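PDB 2P0O: hypothetical protein DUF871 from Enterococcus faecalis, which is of unknown function but is probably a 6-phospho-N-acetylmuramidase that hydrolyses 6-phosphorylated N-acetylmuramic acid glycosides in cell-wall recycling. Local coordinates for residues A[160-168]-A[210-218]; A[201-209]-A[341-349]. All coordinates share one frame; numbering follows the deposited sequence.

Contact 1 of 2, residues A[160-168]-A[210-218]. With NA (sodium ion), chain C.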
loop_
_atom_site.group_PDB
_atom_site.type_symbol
_atom_site.label_atom_id
_atom_site.label_comp_id
_atom_site.label_asym_id
_atom_site.label_seq_id
_atom_site.Cartn_x
_atom_site.Cartn_y
_atom_site.Cartn_z
ATOM N N PHE A 160 0.374 13.575 -10.274
ATOM C CA PHE A 160 -0.502 12.753 -9.452
ATOM C C PHE A 160 -1.271 13.624 -8.459
ATOM O O PHE A 160 -2.500 13.527 -8.389
ATOM C CB PHE A 160 0.372 11.712 -8.755
ATOM C CG PHE A 160 -0.348 10.776 -7.786
ATOM C CD1 PHE A 160 -1.066 9.679 -8.253
ATOM C CD2 PHE A 160 -0.199 10.942 -6.410
ATOM C CE1 PHE A 160 -1.652 8.764 -7.384
ATOM C CE2 PHE A 160 -0.792 10.035 -5.511
ATOM C CZ PHE A 160 -1.519 8.943 -5.998
ATOM N N ASN A 161 -0.560 14.490 -7.723
ATOM C CA ASN A 161 -1.184 15.344 -6.725
ATOM C C ASN A 161 -2.137 16.318 -7.391
ATOM O O ASN A 161 -3.252 16.544 -6.917
ATOM C CB ASN A 161 -0.134 16.149 -5.959
ATOM C CG ASN A 161 0.563 15.331 -4.907
ATOM O OD1 ASN A 161 0.187 14.188 -4.628
ATOM N ND2 ASN A 161 1.583 15.918 -4.294
ATOM N N GLU A 162 -1.679 16.866 -8.510
ATOM C CA GLU A 162 -2.453 17.799 -9.310
ATOM C C GLU A 162 -3.749 17.161 -9.782
ATOM O O GLU A 162 -4.820 17.748 -9.648
ATOM C CB GLU A 162 -1.616 18.236 -10.505
ATOM C CG GLU A 162 -2.133 19.419 -11.273
ATOM C CD GLU A 162 -1.161 19.866 -12.387
ATOM O OE1 GLU A 162 -0.887 19.087 -13.347
ATOM O OE2 GLU A 162 -0.665 21.012 -12.294
ATOM N N LYS A 163 -3.638 15.944 -10.318
ATOM C CA LYS A 163 -4.777 15.212 -10.847
ATOM C C LYS A 163 -5.768 14.877 -9.738
ATOM O O LYS A 163 -6.962 15.113 -9.875
ATOM C CB LYS A 163 -4.285 13.942 -11.560
ATOM C CG LYS A 163 -5.340 13.115 -12.296
ATOM C CD LYS A 163 -6.054 13.885 -13.401
ATOM C CE LYS A 163 -5.250 13.959 -14.672
ATOM N NZ LYS A 163 -5.987 14.826 -15.623
ATOM N N ASN A 164 -5.259 14.348 -8.633
ATOM C CA ASN A 164 -6.098 13.898 -7.543
ATOM C C ASN A 164 -6.918 15.031 -6.907
ATOM O O ASN A 164 -8.100 14.847 -6.589
ATOM C CB ASN A 164 -5.272 13.138 -6.492
ATOM C CG ASN A 164 -4.649 11.858 -7.045
ATOM O OD1 ASN A 164 -5.052 11.345 -8.101
ATOM N ND2 ASN A 164 -3.651 11.346 -6.337
ATOM N N ARG A 165 -6.289 16.190 -6.726
ATOM C CA ARG A 165 -6.973 17.354 -6.161
ATOM C C ARG A 165 -8.158 17.748 -7.020
ATOM O O ARG A 165 -9.252 17.966 -6.519
ATOM C CB ARG A 165 -6.008 18.524 -6.027
ATOM C CG ARG A 165 -5.721 18.910 -4.586
ATOM C CD ARG A 165 -4.812 20.169 -4.420
ATOM N NE ARG A 165 -4.970 21.165 -5.482
ATOM C CZ ARG A 165 -5.824 22.190 -5.450
ATOM N NH1 ARG A 165 -6.629 22.375 -4.406
ATOM N NH2 ARG A 165 -5.872 23.031 -6.475
ATOM N N TRP A 166 -7.910 17.822 -8.325
ATOM C CA TRP A 166 -8.931 18.057 -9.342
ATOM C C TRP A 166 -10.032 17.011 -9.243
ATOM O O TRP A 166 -11.206 17.359 -9.086
ATOM C CB TRP A 166 -8.276 18.025 -10.723
ATOM C CG TRP A 166 -9.202 18.209 -11.893
ATOM C CD1 TRP A 166 -9.851 19.368 -12.262
ATOM C CD2 TRP A 166 -9.545 17.228 -12.887
ATOM N NE1 TRP A 166 -10.583 19.157 -13.414
ATOM C CE2 TRP A 166 -10.412 17.857 -13.818
ATOM C CE3 TRP A 166 -9.209 15.882 -13.082
ATOM C CZ2 TRP A 166 -10.949 17.176 -14.918
ATOM C CZ3 TRP A 166 -9.735 15.213 -14.174
ATOM C CH2 TRP A 166 -10.599 15.855 -15.074
ATOM N N LEU A 167 -9.648 15.735 -9.309
ATOM C CA LEU A 167 -10.612 14.634 -9.193
ATOM C C LEU A 167 -11.488 14.787 -7.961
ATOM O O LEU A 167 -12.708 14.710 -8.060
ATOM C CB LEU A 167 -9.926 13.251 -9.230
ATOM C CG LEU A 167 -9.228 12.852 -10.536
ATOM C CD1 LEU A 167 -8.252 11.682 -10.357
ATOM C CD2 LEU A 167 -10.201 12.565 -11.672
ATOM N N LYS A 168 -10.875 15.029 -6.805
ATOM C CA LYS A 168 -11.629 15.150 -5.558
ATOM C C LYS A 168 -12.518 16.398 -5.552
ATOM O O LYS A 168 -13.609 16.395 -4.968
ATOM C CB LYS A 168 -10.694 15.168 -4.340
ATOM C CG LYS A 168 -9.816 13.910 -4.152
ATOM C CD LYS A 168 -10.595 12.709 -3.650
ATOM C CE LYS A 168 -10.935 12.846 -2.175
ATOM N NZ LYS A 168 -12.106 12.009 -1.813
ATOM N N LEU A 210 0.816 6.627 0.786
ATOM C CA LEU A 210 -0.245 7.048 -0.119
ATOM C C LEU A 210 -1.562 7.239 0.603
ATOM O O LEU A 210 -2.266 8.210 0.372
ATOM C CB LEU A 210 -0.420 6.031 -1.251
ATOM C CG LEU A 210 0.583 6.168 -2.377
ATOM C CD1 LEU A 210 0.232 5.150 -3.444
ATOM C CD2 LEU A 210 0.593 7.609 -2.980
HETATM N N MSE A 211 -1.876 6.314 1.500
HETATM C CA MSE A 211 -3.101 6.364 2.262
HETATM C C MSE A 211 -3.160 7.630 3.125
HETATM O O MSE A 211 -4.243 8.189 3.340
HETATM C CB MSE A 211 -3.241 5.101 3.121
HETATM C CG MSE A 211 -4.689 4.868 3.649
HETATM SE SE MSE A 211 -5.958 4.465 2.152
HETATM C CE MSE A 211 -7.256 5.809 2.707
ATOM N N ALA A 212 -2.008 8.097 3.608
ATOM C CA ALA A 212 -1.982 9.319 4.418
ATOM C C ALA A 212 -2.257 10.553 3.565
ATOM O O ALA A 212 -2.599 11.611 4.078
ATOM C CB ALA A 212 -0.646 9.457 5.154
ATOM N N ASP A 213 -2.123 10.427 2.252
ATOM C CA ASP A 213 -2.339 11.602 1.399
ATOM C C ASP A 213 -3.825 11.981 1.433
ATOM O O ASP A 213 -4.683 11.114 1.243
ATOM C CB ASP A 213 -1.869 11.339 -0.019
ATOM C CG ASP A 213 -1.963 12.565 -0.886
ATOM O OD1 ASP A 213 -0.930 13.264 -1.033
ATOM O OD2 ASP A 213 -3.067 12.862 -1.392
ATOM N N PRO A 214 -4.143 13.263 1.703
ATOM C CA PRO A 214 -5.549 13.648 1.857
ATOM C C PRO A 214 -6.377 13.508 0.572
ATOM O O PRO A 214 -7.610 13.566 0.623
ATOM C CB PRO A 214 -5.473 15.111 2.307
ATOM C CG PRO A 214 -4.134 15.580 1.864
ATOM C CD PRO A 214 -3.223 14.399 1.914
ATOM N N TYR A 215 -5.713 13.297 -0.560
ATOM C CA TYR A 215 -6.420 13.167 -1.835
ATOM C C TYR A 215 -6.470 11.760 -2.434
ATOM O O TYR A 215 -6.889 11.597 -3.579
ATOM C CB TYR A 215 -5.838 14.148 -2.855
ATOM C CG TYR A 215 -5.948 15.566 -2.371
ATOM C CD1 TYR A 215 -7.182 16.225 -2.376
ATOM C CD2 TYR A 215 -4.833 16.238 -1.874
ATOM C CE1 TYR A 215 -7.299 17.540 -1.904
ATOM C CE2 TYR A 215 -4.936 17.553 -1.404
ATOM C CZ TYR A 215 -6.168 18.192 -1.423
ATOM O OH TYR A 215 -6.262 19.489 -0.969
ATOM N N VAL A 216 -6.027 10.762 -1.675
ATOM C CA VAL A 216 -6.107 9.364 -2.102
ATOM C C VAL A 216 -7.112 8.673 -1.187
ATOM O O VAL A 216 -7.054 8.824 0.050
ATOM C CB VAL A 216 -4.738 8.654 -2.001
ATOM C CG1 VAL A 216 -4.855 7.158 -2.385
ATOM C CG2 VAL A 216 -3.690 9.385 -2.864
ATOM N N ASP A 217 -8.019 7.904 -1.759
ATOM C CA ASP A 217 -9.014 7.248 -0.922
ATOM C C ASP A 217 -8.694 5.777 -0.714
ATOM O O ASP A 217 -9.066 5.199 0.317
ATOM C CB ASP A 217 -10.417 7.452 -1.491
ATOM C CG ASP A 217 -10.777 8.921 -1.591
ATOM O OD1 ASP A 217 -10.965 9.563 -0.534
ATOM O OD2 ASP A 217 -10.854 9.448 -2.718
ATOM N N ALA A 218 -7.961 5.184 -1.655
ATOM C CA ALA A 218 -7.690 3.749 -1.602
ATOM C C ALA A 218 -6.377 3.366 -2.246
ATOM O O ALA A 218 -5.939 4.004 -3.215
ATOM C CB ALA A 218 -8.839 2.970 -2.220
HETATM NA NA NA C . -5.909 9.444 2.170
HETATM O O HOH W 1 -2.534 13.183 -4.101
HETATM O O HOH W 2 1.043 12.304 -2.921
#
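Lys-168 and Asp-217 form a salt bridge in which the ammonium group sits in the fork of the carboxylate: NZ lies 3.0 Å from both OD1 and OD2 of Asp-217 and meets each oxygen on its syn side. Bends at chi2 (-74°) and chi3 (-75°) curl the lysine chain past the backbone O of Tyr-215 to get there, while OD2 also accepts from the backbone N of Val-174, so the carboxylate ties helix 157-169 to strand 173-178. Asp-213 O, the closest of three carbonyl ligands, is 2.3 Å from a sodium ion that Met-211 O and Val-216 O also bind. Asp-213 and Val-216 are the ends of a type I turn, consistent with the ion holding it. Farther along, one water donates to Asn-161 OD1 and to Asp-213 OD2 and accepts from Asn-164 ND2; a second bridges Asn-161 OD1 to Asp-213 OD1. Asp-213 OD2 in addition takes the backbone N of Tyr-215 at 2.8 Å, closing an Asx turn. Arg-165 lays its CG over one face of the Tyr-215 ring in a CH-pi contact, 3.4 Å from the centroid, and Lys-168 CG comes to the ring edge. Asn-164 ND2 stands over the centre of the Phe-160 face, and its OD1 is hydrogen-bonded to His-145 NE2. Deeper in, Phe-160 CE2 packs on Leu-210 CD2 (3.8 Å) and its CZ on Val-216 CG2. Such a tight alpha-to-beta connection, leading from helix 203-212 into the last barrel strand and packed against the preceding helix, belongs to the TIM barrel.

Contact 2 of 2, residues A[201-209]-A[341-349]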
loop_
_atom_site.group_PDB
_atom_site.type_symbol
_atom_site.label_atom_id
_atom_site.label_comp_id
_atom_site.label_asym_id
_atom_site.label_seq_id
_atom_site.Cartn_x
_atom_site.Cartn_y
_atom_site.Cartn_z
ATOM N N GLN A 201 10.302 -0.486 -4.528
ATOM C CA GLN A 201 10.305 -0.039 -3.118
ATOM C C GLN A 201 9.406 -0.933 -2.220
ATOM O O GLN A 201 8.602 -1.714 -2.722
ATOM C CB GLN A 201 9.885 1.444 -2.972
ATOM C CG GLN A 201 10.801 2.487 -3.667
ATOM C CD GLN A 201 12.283 2.305 -3.368
ATOM O OE1 GLN A 201 12.710 2.286 -2.212
ATOM N NE2 GLN A 201 13.078 2.159 -4.418
ATOM N N ASN A 202 9.584 -0.817 -0.906
ATOM C CA ASN A 202 8.782 -1.541 0.088
ATOM C C ASN A 202 7.320 -1.172 -0.131
ATOM O O ASN A 202 6.958 -0.017 0.020
ATOM C CB ASN A 202 9.218 -1.135 1.515
ATOM C CG ASN A 202 8.480 -1.910 2.602
ATOM O OD1 ASN A 202 7.339 -2.353 2.416
ATOM N ND2 ASN A 202 9.137 -2.098 3.728
ATOM N N PRO A 203 6.499 -2.143 -0.553
ATOM C CA PRO A 203 5.071 -1.890 -0.771
ATOM C C PRO A 203 4.328 -1.386 0.463
ATOM O O PRO A 203 3.398 -0.568 0.337
ATOM C CB PRO A 203 4.521 -3.262 -1.212
ATOM C CG PRO A 203 5.723 -4.030 -1.685
ATOM C CD PRO A 203 6.892 -3.526 -0.904
ATOM N N PHE A 204 4.702 -1.866 1.646
ATOM C CA PHE A 204 4.059 -1.402 2.880
ATOM C C PHE A 204 4.272 0.089 3.074
ATOM O O PHE A 204 3.326 0.811 3.363
ATOM C CB PHE A 204 4.539 -2.207 4.113
ATOM C CG PHE A 204 4.195 -1.567 5.447
ATOM C CD1 PHE A 204 2.902 -1.646 5.960
ATOM C CD2 PHE A 204 5.173 -0.911 6.193
ATOM C CE1 PHE A 204 2.569 -1.064 7.182
ATOM C CE2 PHE A 204 4.859 -0.322 7.416
ATOM C CZ PHE A 204 3.545 -0.386 7.915
ATOM N N ALA A 205 5.524 0.542 2.936
ATOM C CA ALA A 205 5.815 1.958 3.097
ATOM C C ALA A 205 5.098 2.781 2.013
ATOM O O ALA A 205 4.651 3.881 2.273
ATOM C CB ALA A 205 7.333 2.217 3.029
ATOM N N ALA A 206 5.023 2.234 0.802
ATOM C CA ALA A 206 4.395 2.920 -0.313
ATOM C C ALA A 206 2.894 3.103 -0.050
ATOM O O ALA A 206 2.374 4.215 -0.180
ATOM C CB ALA A 206 4.643 2.132 -1.615
ATOM N N ALA A 207 2.239 2.028 0.393
ATOM C CA ALA A 207 0.797 2.018 0.660
ATOM C C ALA A 207 0.410 2.939 1.802
ATOM O O ALA A 207 -0.460 3.797 1.666
ATOM C CB ALA A 207 0.288 0.569 0.919
ATOM N N VAL A 208 1.086 2.773 2.932
ATOM C CA VAL A 208 0.834 3.630 4.060
ATOM C C VAL A 208 1.025 5.116 3.710
ATOM O O VAL A 208 0.171 5.951 4.075
ATOM C CB VAL A 208 1.656 3.179 5.317
ATOM C CG1 VAL A 208 1.392 4.113 6.505
ATOM C CG2 VAL A 208 1.255 1.764 5.695
ATOM N N GLY A 209 2.109 5.455 3.014
ATOM C CA GLY A 209 2.339 6.864 2.656
ATOM C C GLY A 209 1.229 7.410 1.778
ATOM O O GLY A 209 0.717 8.500 2.019
ATOM N N LYS A 341 15.973 -1.757 2.918
ATOM C CA LYS A 341 14.598 -1.966 2.478
ATOM C C LYS A 341 13.552 -1.308 3.401
ATOM O O LYS A 341 12.459 -0.966 2.953
ATOM C CB LYS A 341 14.336 -3.481 2.276
ATOM C CG LYS A 341 12.856 -3.949 2.383
ATOM C CD LYS A 341 12.096 -3.956 1.029
ATOM C CE LYS A 341 10.906 -4.938 1.040
ATOM N NZ LYS A 341 10.269 -5.176 -0.352
ATOM N N ASP A 342 13.871 -1.100 4.671
ATOM C CA ASP A 342 12.889 -0.498 5.566
ATOM C C ASP A 342 13.035 1.008 5.708
ATOM O O ASP A 342 12.196 1.675 6.316
ATOM C CB ASP A 342 12.866 -1.193 6.939
ATOM C CG ASP A 342 12.269 -2.587 6.867
ATOM O OD1 ASP A 342 11.576 -2.893 5.868
ATOM O OD2 ASP A 342 12.510 -3.406 7.784
ATOM N N GLN A 343 14.066 1.562 5.095
ATOM C CA GLN A 343 14.300 2.990 5.280
ATOM C C GLN A 343 13.226 3.920 4.713
ATOM O O GLN A 343 13.136 5.052 5.135
ATOM C CB GLN A 343 15.694 3.356 4.752
ATOM C CG GLN A 343 16.789 2.903 5.739
ATOM C CD GLN A 343 18.181 3.233 5.258
ATOM O OE1 GLN A 343 18.370 4.206 4.561
ATOM N NE2 GLN A 343 19.155 2.421 5.629
ATOM N N THR A 344 12.424 3.481 3.747
ATOM C CA THR A 344 11.311 4.327 3.303
ATOM C C THR A 344 10.146 4.383 4.318
ATOM O O THR A 344 9.198 5.119 4.134
ATOM C CB THR A 344 10.754 3.912 1.953
ATOM O OG1 THR A 344 10.405 2.519 1.997
ATOM C CG2 THR A 344 11.778 4.189 0.816
ATOM N N ILE A 345 10.207 3.583 5.370
ATOM C CA ILE A 345 9.217 3.663 6.447
ATOM C C ILE A 345 9.519 4.864 7.353
ATOM O O ILE A 345 8.597 5.492 7.918
ATOM C CB ILE A 345 9.208 2.360 7.287
ATOM C CG1 ILE A 345 8.821 1.182 6.394
ATOM C CG2 ILE A 345 8.280 2.494 8.516
ATOM C CD1 ILE A 345 9.161 -0.217 7.008
ATOM N N LEU A 346 10.802 5.210 7.460
ATOM C CA LEU A 346 11.223 6.301 8.374
ATOM C C LEU A 346 10.487 7.628 8.245
ATOM O O LEU A 346 10.149 8.171 9.264
ATOM C CB LEU A 346 12.753 6.563 8.371
ATOM C CG LEU A 346 13.643 5.373 8.777
ATOM C CD1 LEU A 346 15.108 5.634 8.420
ATOM C CD2 LEU A 346 13.456 5.041 10.280
ATOM N N PRO A 347 10.312 8.184 7.019
ATOM C CA PRO A 347 9.507 9.426 6.918
ATOM C C PRO A 347 8.017 9.247 7.256
ATOM O O PRO A 347 7.300 10.238 7.356
ATOM C CB PRO A 347 9.630 9.836 5.446
ATOM C CG PRO A 347 10.639 8.914 4.815
ATOM C CD PRO A 347 10.831 7.743 5.705
ATOM N N LEU A 348 7.550 8.004 7.406
ATOM C CA LEU A 348 6.161 7.745 7.764
ATOM C C LEU A 348 5.934 7.893 9.262
ATOM O O LEU A 348 4.776 8.025 9.745
ATOM C CB LEU A 348 5.736 6.341 7.332
ATOM C CG LEU A 348 5.742 6.113 5.819
ATOM C CD1 LEU A 348 5.092 4.771 5.558
ATOM C CD2 LEU A 348 4.997 7.269 5.104
ATOM N N ILE A 349 7.041 7.876 9.995
ATOM C CA ILE A 349 7.004 7.865 11.447
ATOM C C ILE A 349 6.964 9.319 11.905
ATOM O O ILE A 349 7.986 10.019 11.956
ATOM C CB ILE A 349 8.189 7.102 12.026
ATOM C CG1 ILE A 349 8.139 5.668 11.533
ATOM C CG2 ILE A 349 8.130 7.054 13.553
ATOM C CD1 ILE A 349 9.381 4.911 11.842
HETATM O O HOH W 3 11.791 0.422 0.167
HETATM O O HOH W 4 8.570 2.279 -0.135
#
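The Phe-204 ring receives Ile-345 CD1 at its edge, near the ring plane, with 4.1 Å between CD2 and that methyl; Phe-234 of helix 228-240 meets the same ring edge-to-face. The amide of Asn-202 is the other flat group. Its OD1 turns back to cap helix 203-212, accepting weakly from the backbone N of Phe-204 and of Ala-205, and CG anti to the backbone N (chi1 -177°) sets it there. The amide's ND2 bonds Gln-233 and lies 3.3 Å from Asp-342 OD1, the amide and carboxylate planes 41° apart. Lys-341 crosses Asn-202 at about a right angle. The small Ala-205 lets the backbones come close, its CA 5.1 Å from Ile-345 CA, with CB against Ile-345 CG1 (3.8 Å) and Thr-344 OG1 (3.3 Å). Leu-348 spreads its branches, CD1 against Val-208 CB at 3.8 Å and CD2 against Gly-209 CA at 3.6 Å. Two waters join Thr-344 OG1 to the helix start: one accepts from Asn-202 N, the other donates to Asn-202 O. The helix thus offers a mostly apolar face to the C-terminal region, while waters and the salt bridges of Asp-342 with Arg-229 and Lys-341 with Asp-181 serve the polar groups around its start.

Helix 203-212 serves both contacts: its first part, within 201-209, faces the loop 341-349 in contact 2, and its last turn, within 210-218, begins the segment that meets helix 157-169 in contact 1. The centres lie 18 Å apart, and along the chain the order is 160-168, 201-209, 210-218, 341-349, so the two pairings cross. Contact 1 stays within the barrel domain, joining helix 157-169 to the end of helix 203-212 and the turn that leads into strand 218-221. Contact 2 reaches the C-terminal region, between strands 332-337 and 354-359. One helix thus belongs to the layer of helices around the barrel and also to the interface between the two parts of the protein.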